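Local coordinates for protein phosphonate monoester hydrolase (PDB 4UPK) that is a hydrolase of the sulfatase family, within the alkaline phosphatase superfamily, and forms a four-chain assembly, at residues A69-R73 / L415-L419; A460-D464 / L505-M509; P477-F481 / R490-G494. All blocks are in the same frame, centred on the assembly; numbering follows the deposited sequence.

Contact 1: residues A69-R73 / L415-L419; sequences AVSFR and LRPFL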
loop_
_atom_site.group_PDB
_atom_site.type_symbol
_atom_site.label_atom_id
_atom_site.label_comp_id
_atom_site.label_asym_id
_atom_site.label_seq_id
_atom_site.Cartn_x
_atom_site.Cartn_y
_atom_site.Cartn_z
ATOM N N ALA A 69 29.752 33.281 -2.207
ATOM C CA ALA A 69 29.004 32.227 -2.908
ATOM C C ALA A 69 28.483 32.624 -4.281
ATOM O O ALA A 69 28.958 33.593 -4.871
ATOM C CB ALA A 69 27.845 31.755 -2.030
ATOM N N VAL A 70 27.495 31.851 -4.791
ATOM C CA VAL A 70 26.850 32.058 -6.087
ATOM C C VAL A 70 25.406 32.635 -5.906
ATOM O O VAL A 70 24.567 32.037 -5.216
ATOM C CB VAL A 70 26.881 30.756 -6.939
ATOM C CG1 VAL A 70 26.341 30.999 -8.344
ATOM C CG2 VAL A 70 28.289 30.156 -7.002
ATOM N N SER A 71 25.150 33.799 -6.534
ATOM C CA SER A 71 23.864 34.497 -6.522
ATOM C C SER A 71 23.169 34.330 -7.873
ATOM O O SER A 71 23.800 34.501 -8.911
ATOM C CB SER A 71 24.058 35.986 -6.238
ATOM O OG SER A 71 24.688 36.182 -4.984
ATOM N N PHE A 72 21.863 34.005 -7.845
ATOM C CA PHE A 72 21.030 33.780 -9.018
ATOM C C PHE A 72 20.060 34.952 -9.135
ATOM O O PHE A 72 19.122 35.077 -8.335
ATOM C CB PHE A 72 20.322 32.408 -8.917
ATOM C CG PHE A 72 21.273 31.225 -8.931
ATOM C CD1 PHE A 72 21.944 30.830 -7.774
ATOM C CD2 PHE A 72 21.505 30.513 -10.099
ATOM C CE1 PHE A 72 22.824 29.745 -7.789
ATOM C CE2 PHE A 72 22.398 29.430 -10.117
ATOM C CZ PHE A 72 23.049 29.050 -8.960
ATOM N N ARG A 73 20.320 35.835 -10.115
ATOM C CA ARG A 73 19.567 37.078 -10.341
ATOM C C ARG A 73 18.235 37.008 -11.112
ATOM O O ARG A 73 17.452 37.976 -11.049
ATOM C CB ARG A 73 20.481 38.180 -10.914
ATOM C CG ARG A 73 21.609 38.552 -9.966
ATOM C CD ARG A 73 21.235 39.566 -8.879
ATOM N NE ARG A 73 22.198 39.538 -7.770
ATOM C CZ ARG A 73 23.355 40.194 -7.762
ATOM N NH1 ARG A 73 23.705 40.951 -8.793
ATOM N NH2 ARG A 73 24.175 40.085 -6.732
ATOM N N LEU A 415 21.365 22.993 -10.719
ATOM C CA LEU A 415 22.069 24.260 -10.876
ATOM C C LEU A 415 23.568 24.096 -10.661
ATOM O O LEU A 415 24.301 25.086 -10.717
ATOM C CB LEU A 415 21.514 25.301 -9.892
ATOM C CG LEU A 415 20.065 25.729 -10.078
ATOM C CD1 LEU A 415 19.684 26.751 -9.034
ATOM C CD2 LEU A 415 19.812 26.280 -11.471
ATOM N N ARG A 416 24.024 22.850 -10.410
ATOM C CA ARG A 416 25.424 22.515 -10.172
ATOM C C ARG A 416 26.404 23.050 -11.231
ATOM O O ARG A 416 27.389 23.653 -10.801
ATOM C CB ARG A 416 25.618 21.021 -9.883
ATOM C CG ARG A 416 26.726 20.752 -8.888
ATOM C CD ARG A 416 26.832 19.287 -8.600
ATOM N NE ARG A 416 28.081 18.969 -7.921
ATOM C CZ ARG A 416 28.447 17.740 -7.580
ATOM N NH1 ARG A 416 27.652 16.706 -7.842
ATOM N NH2 ARG A 416 29.605 17.531 -6.967
ATOM N N PRO A 417 26.164 22.954 -12.577
ATOM C CA PRO A 417 27.128 23.556 -13.547
ATOM C C PRO A 417 27.458 25.041 -13.302
ATOM O O PRO A 417 28.618 25.434 -13.431
ATOM C CB PRO A 417 26.440 23.356 -14.912
ATOM C CG PRO A 417 25.565 22.185 -14.709
ATOM C CD PRO A 417 25.054 22.287 -13.298
ATOM N N PHE A 418 26.447 25.843 -12.911
ATOM C CA PHE A 418 26.548 27.270 -12.560
ATOM C C PHE A 418 27.455 27.576 -11.365
ATOM O O PHE A 418 27.987 28.688 -11.287
ATOM C CB PHE A 418 25.149 27.847 -12.259
ATOM C CG PHE A 418 24.197 27.833 -13.431
ATOM C CD1 PHE A 418 24.283 28.798 -14.432
ATOM C CD2 PHE A 418 23.185 26.888 -13.509
ATOM C CE1 PHE A 418 23.370 28.820 -15.484
ATOM C CE2 PHE A 418 22.275 26.911 -14.559
ATOM C CZ PHE A 418 22.382 27.865 -15.550
ATOM N N LEU A 419 27.586 26.626 -10.406
ATOM C CA LEU A 419 28.392 26.787 -9.188
ATOM C C LEU A 419 29.886 27.005 -9.440
ATOM O O LEU A 419 30.535 27.731 -8.680
ATOM C CB LEU A 419 28.134 25.658 -8.178
ATOM C CG LEU A 419 26.677 25.461 -7.701
ATOM C CD1 LEU A 419 26.598 24.409 -6.622
ATOM C CD2 LEU A 419 26.043 26.773 -7.220
#
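Phe-72 gives the most surface to this buried, mainly apolar contact. Its ring reaches from strand 70-76 and packs against the short, weakly bonded helical turn at 416-419 and Leu-415 just before it. Leu-415 CD1 sits over one face of the ring, 4.2 Å from the Phe-72 centroid, a CH-pi contact. Leu-419 CD2 meets the ring edge, 4.1 Å from Phe-72 CZ. Phe-418 CB lies 3.8 Å from Phe-72 CE2, while the Phe-418 ring leads away and packs edge-to-face on Trp-427.

Strand 70-76 belongs to the large mixed sheet of the sulfatase fold, paired here with strand 372-375. The helical turn therefore covers side chains on one face of that sheet.

Val-70 points to the same side, two residues before Phe-72. Val-70 CG2 lies 3.7 Å from Leu-419 O and 4.1 Å from Leu-419 CD2. Leu-419 also packs on Ile-374 of the neighbouring strand. No hydrogen bond crosses between the segments; Leu-419 N bonds within its own turn, to Arg-416 O at 3.0 Å.

Contact 2: residues A460-D464 / L505-M509; sequences AILRD and LSRQM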
loop_
_atom_site.group_PDB
_atom_site.type_symbol
_atom_site.label_atom_id
_atom_site.label_comp_id
_atom_site.label_asym_id
_atom_site.label_seq_id
_atom_site.Cartn_x
_atom_site.Cartn_y
_atom_site.Cartn_z
ATOM N N ALA A 460 -1.221 30.987 -16.411
ATOM C CA ALA A 460 0.149 30.651 -16.763
ATOM C C ALA A 460 0.893 31.907 -17.211
ATOM O O ALA A 460 0.289 32.787 -17.840
ATOM C CB ALA A 460 0.173 29.592 -17.842
ATOM N N ILE A 461 2.181 32.020 -16.795
ATOM C CA ILE A 461 3.082 33.151 -17.093
ATOM C C ILE A 461 4.361 32.626 -17.785
ATOM O O ILE A 461 4.970 31.679 -17.295
ATOM C CB ILE A 461 3.429 33.972 -15.804
ATOM C CG1 ILE A 461 2.156 34.435 -15.017
ATOM C CG2 ILE A 461 4.376 35.154 -16.108
ATOM C CD1 ILE A 461 2.286 34.450 -13.526
ATOM N N LEU A 462 4.763 33.241 -18.910
ATOM C CA LEU A 462 6.002 32.900 -19.608
ATOM C C LEU A 462 6.875 34.157 -19.700
ATOM O O LEU A 462 6.463 35.136 -20.305
ATOM C CB LEU A 462 5.757 32.261 -21.006
ATOM C CG LEU A 462 7.006 31.685 -21.693
ATOM C CD1 LEU A 462 6.716 30.344 -22.317
ATOM C CD2 LEU A 462 7.572 32.649 -22.738
ATOM N N ARG A 463 8.063 34.128 -19.091
ATOM C CA ARG A 463 8.987 35.262 -19.080
ATOM C C ARG A 463 10.087 35.032 -20.073
ATOM O O ARG A 463 10.991 34.242 -19.835
ATOM C CB ARG A 463 9.561 35.542 -17.683
ATOM C CG ARG A 463 8.496 35.859 -16.643
ATOM C CD ARG A 463 9.071 35.939 -15.263
ATOM N NE ARG A 463 8.013 35.852 -14.261
ATOM C CZ ARG A 463 7.606 34.720 -13.696
ATOM N NH1 ARG A 463 8.198 33.569 -13.996
ATOM N NH2 ARG A 463 6.611 34.733 -12.817
ATOM N N ASP A 464 9.982 35.709 -21.203
ATOM C CA ASP A 464 10.932 35.697 -22.297
ATOM C C ASP A 464 11.899 36.876 -22.035
ATOM O O ASP A 464 11.614 37.721 -21.177
ATOM C CB ASP A 464 10.099 35.841 -23.598
ATOM C CG ASP A 464 10.809 36.197 -24.872
ATOM O OD1 ASP A 464 11.529 35.338 -25.404
ATOM O OD2 ASP A 464 10.575 37.301 -25.382
ATOM N N LEU A 505 4.768 33.646 -28.673
ATOM C CA LEU A 505 4.952 33.369 -27.240
ATOM C C LEU A 505 3.954 32.352 -26.702
ATOM O O LEU A 505 4.320 31.524 -25.864
ATOM C CB LEU A 505 4.913 34.654 -26.406
ATOM C CG LEU A 505 6.113 35.567 -26.567
ATOM C CD1 LEU A 505 5.736 36.949 -26.251
ATOM C CD2 LEU A 505 7.278 35.108 -25.711
ATOM N N SER A 506 2.693 32.429 -27.168
ATOM C CA SER A 506 1.628 31.500 -26.785
ATOM C C SER A 506 1.920 30.069 -27.306
ATOM O O SER A 506 1.635 29.094 -26.600
ATOM C CB SER A 506 0.277 32.022 -27.266
ATOM O OG SER A 506 -0.762 31.562 -26.421
ATOM N N ARG A 507 2.554 29.945 -28.496
ATOM C CA ARG A 507 2.954 28.626 -29.023
ATOM C C ARG A 507 4.102 28.081 -28.178
ATOM O O ARG A 507 4.115 26.887 -27.844
ATOM C CB ARG A 507 3.310 28.674 -30.520
ATOM C CG ARG A 507 3.729 27.314 -31.134
ATOM C CD ARG A 507 3.228 27.075 -32.557
ATOM N NE ARG A 507 2.961 28.316 -33.270
ATOM C CZ ARG A 507 1.776 28.668 -33.737
ATOM N NH1 ARG A 507 0.747 27.841 -33.640
ATOM N NH2 ARG A 507 1.611 29.849 -34.313
ATOM N N GLN A 508 5.021 28.975 -27.785
ATOM C CA GLN A 508 6.130 28.663 -26.884
ATOM C C GLN A 508 5.582 28.189 -25.518
ATOM O O GLN A 508 6.103 27.231 -24.954
ATOM C CB GLN A 508 7.035 29.897 -26.732
ATOM C CG GLN A 508 8.343 29.629 -26.013
ATOM C CD GLN A 508 9.412 30.611 -26.393
ATOM O OE1 GLN A 508 9.145 31.787 -26.692
ATOM N NE2 GLN A 508 10.651 30.141 -26.374
ATOM N N MET A 509 4.506 28.828 -25.023
ATOM C CA MET A 509 3.816 28.440 -23.781
ATOM C C MET A 509 3.107 27.098 -23.929
ATOM O O MET A 509 3.154 26.282 -23.002
ATOM C CB MET A 509 2.832 29.529 -23.316
ATOM C CG MET A 509 2.155 29.185 -21.999
ATOM S SD MET A 509 0.910 30.361 -21.431
ATOM C CE MET A 509 1.980 31.545 -20.569
#
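Helix 499-515 packs here on one face of a four-stranded antiparallel sheet, a two-layer alpha/beta packing in the C-terminal part of the chain. Strand 460-463 is part of an inner strand of that sheet. The axes of strand 460-463 and helix 505-509 approach to 9.3 Å, with their directions 114° apart, so the helix runs steeply across the strand.

Apolar packing makes most of the contact. Strand alternation turns Ala-460, Leu-462 and Asp-464 toward the helix and Ile-461 and Arg-463 away from it. Leu-462 and Met-509 bury the most surface. Leu-462 CD2 lies 3.9 Å from Leu-505 CD2, and Leu-462 CD1 lies 4.1 Å from Gln-508 CG. Leu-462 CB lies 3.9 Å from Met-509 CE. Ala-460 CB meets Met-509 SD at 3.7 Å. Leu-505 CD2 also touches Asp-464 CB at 3.6 Å.

No hydrogen bond joins the two segments; the charged groups that have partners find them outside. Asp-464 OD2 accepts from Phe-467 N, in the turn to the next strand. On the other face of the sheet, Arg-463 forms a salt bridge with Asp-365. Arg-507 pairs with Glu-471 of the second subunit, and Met-509 packs on Leu-510 of that subunit, so this helix also lies at a subunit interface.

The remaining contacts join side chain to backbone. Met-509 is extended as far as its sulfur, with chi1 and chi2 t. Its chi3 is m, and the methyl group lies against the strand: Met-509 CE is 3.7 Å from Leu-462 N and 3.4 Å from Ala-460 O.

Contact 3: residues P477-F481 / R490-G494; sequences PPMLF and RNVAG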
loop_
_atom_site.group_PDB
_atom_site.type_symbol
_atom_site.label_atom_id
_atom_site.label_comp_id
_atom_site.label_asym_id
_atom_site.label_seq_id
_atom_site.Cartn_x
_atom_site.Cartn_y
_atom_site.Cartn_z
ATOM N N PRO A 477 -8.935 37.488 -21.718
ATOM C CA PRO A 477 -7.865 37.669 -22.710
ATOM C C PRO A 477 -6.432 37.610 -22.157
ATOM O O PRO A 477 -6.203 37.855 -20.970
ATOM C CB PRO A 477 -8.184 39.041 -23.338
ATOM C CG PRO A 477 -8.979 39.758 -22.323
ATOM C CD PRO A 477 -9.783 38.702 -21.619
ATOM N N PRO A 478 -5.430 37.303 -23.023
ATOM C CA PRO A 478 -4.045 37.293 -22.540
ATOM C C PRO A 478 -3.519 38.678 -22.148
ATOM O O PRO A 478 -4.136 39.706 -22.460
ATOM C CB PRO A 478 -3.256 36.751 -23.740
ATOM C CG PRO A 478 -4.091 37.027 -24.921
ATOM C CD PRO A 478 -5.511 36.948 -24.459
ATOM N N MET A 479 -2.376 38.694 -21.456
ATOM C CA MET A 479 -1.658 39.909 -21.133
ATOM C C MET A 479 -0.323 39.810 -21.845
ATOM O O MET A 479 0.227 38.724 -21.987
ATOM C CB MET A 479 -1.423 40.103 -19.613
ATOM C CG MET A 479 -2.653 39.947 -18.769
ATOM S SD MET A 479 -2.371 40.546 -17.111
ATOM C CE MET A 479 -3.665 39.736 -16.218
ATOM N N LEU A 480 0.185 40.925 -22.304
ATOM C CA LEU A 480 1.491 40.970 -22.941
ATOM C C LEU A 480 2.235 42.224 -22.495
ATOM O O LEU A 480 1.742 43.318 -22.693
ATOM C CB LEU A 480 1.399 40.857 -24.455
ATOM C CG LEU A 480 2.745 40.702 -25.183
ATOM C CD1 LEU A 480 3.366 39.353 -24.904
ATOM C CD2 LEU A 480 2.576 40.951 -26.675
ATOM N N PHE A 481 3.405 42.039 -21.846
ATOM C CA PHE A 481 4.245 43.114 -21.345
ATOM C C PHE A 481 5.580 43.109 -22.080
ATOM O O PHE A 481 6.295 42.122 -22.048
ATOM C CB PHE A 481 4.425 43.013 -19.807
ATOM C CG PHE A 481 3.128 42.814 -19.045
ATOM C CD1 PHE A 481 2.145 43.800 -19.041
ATOM C CD2 PHE A 481 2.905 41.658 -18.310
ATOM C CE1 PHE A 481 0.943 43.617 -18.348
ATOM C CE2 PHE A 481 1.710 41.483 -17.596
ATOM C CZ PHE A 481 0.739 42.466 -17.616
ATOM N N ARG A 490 2.070 48.455 -18.925
ATOM C CA ARG A 490 1.125 48.481 -20.027
ATOM C C ARG A 490 0.904 47.097 -20.619
ATOM O O ARG A 490 1.841 46.481 -21.134
ATOM C CB ARG A 490 1.544 49.508 -21.117
ATOM C CG ARG A 490 0.457 49.751 -22.179
ATOM C CD ARG A 490 0.867 50.693 -23.298
ATOM N NE ARG A 490 2.158 50.353 -23.910
ATOM C CZ ARG A 490 2.832 51.129 -24.753
ATOM N NH1 ARG A 490 2.355 52.321 -25.095
ATOM N NH2 ARG A 490 4.003 50.733 -25.238
ATOM N N ASN A 491 -0.353 46.624 -20.573
ATOM C CA ASN A 491 -0.732 45.375 -21.226
ATOM C C ASN A 491 -0.936 45.722 -22.721
ATOM O O ASN A 491 -1.866 46.463 -23.068
ATOM C CB ASN A 491 -1.994 44.748 -20.584
ATOM C CG ASN A 491 -2.633 43.641 -21.380
ATOM O OD1 ASN A 491 -1.992 42.998 -22.214
ATOM N ND2 ASN A 491 -3.912 43.381 -21.131
ATOM N N VAL A 492 -0.048 45.199 -23.589
ATOM C CA VAL A 492 -0.068 45.460 -25.029
ATOM C C VAL A 492 -0.661 44.322 -25.886
ATOM O O VAL A 492 -0.517 44.359 -27.107
ATOM C CB VAL A 492 1.305 45.978 -25.561
ATOM C CG1 VAL A 492 1.681 47.312 -24.924
ATOM C CG2 VAL A 492 2.422 44.957 -25.366
ATOM N N ALA A 493 -1.344 43.330 -25.261
ATOM C CA ALA A 493 -1.934 42.183 -25.968
ATOM C C ALA A 493 -2.997 42.532 -27.029
ATOM O O ALA A 493 -3.175 41.774 -27.983
ATOM C CB ALA A 493 -2.467 41.150 -24.976
ATOM N N GLY A 494 -3.700 43.649 -26.858
ATOM C CA GLY A 494 -4.720 44.089 -27.813
ATOM C C GLY A 494 -4.182 44.913 -28.978
ATOM O O GLY A 494 -4.920 45.216 -29.917
HETATM O O HOH W 1 -5.785 41.745 -22.894
#
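An Asx turn at Asn-491 shapes the loop 490-494, which is hydrogen-bonded to strand 479-482, an outermost strand, within this chain, of the four-stranded antiparallel sheet. The touching parts run roughly opposite ways, 138° apart.

Arg-490 comes first. Its CA-to-CB bond points away from the strand, and its guanidinium group makes a salt bridge with Glu-486. Its carbonyl faces the strand: Arg-490 O lies at the edge of the Phe-481 ring, 3.4 Å from Phe-481 CD1.

Asn-491 does the most polar work. Asn-491 OD1 accepts from Leu-480 N at 3.0 Å and from Ala-493 N at 3.1 Å; the second bond closes the Asx turn. The side chain thus stands in for a backbone carbonyl as acceptor for the strand. Asn-491 ND2 bonds to Glu-276 O and also gives a hydrogen to a water, 3.0 Å away. That water donates to Pro-478 O at 2.7 Å.

Val-492 supplies the backbone link. Val-492 N donates to Leu-480 O at 2.7 Å, nearly straight at 170°. Leu-480 therefore has both its N and its O bonded to the loop. Val-492 CG2 lies 4.2 Å from Leu-480 CD2.

Ala-493 turns its methyl group toward the strand. Ala-493 CB lies 3.9 Å from Leu-480 CB and 3.3 Å from Pro-478 O.

Contacts 2 and 3 are neighbours in the C-terminal four-stranded sheet, with centres about 12 Å apart. Strand 458-463 carries contact 2 and strand 479-482 carries contact 3; strand 467-472 runs between them. Contacts 2 and 3 touch, Leu-505 CD1 lying 3.6 Å from Leu-480 CD1. The loop of contact 3 leads on to helix 499-515, which then crosses the sheet at contact 2. Both reach the second subunit: its Arg-507 packs on Pro-478 of contact 3, and its Leu-510 on Met-509 of contact 2. Contact 1 stands apart, on the large mixed sheet. Its centre is about 24 Å from that of contact 2 and about 33 Å from that of contact 3, and it touches neither.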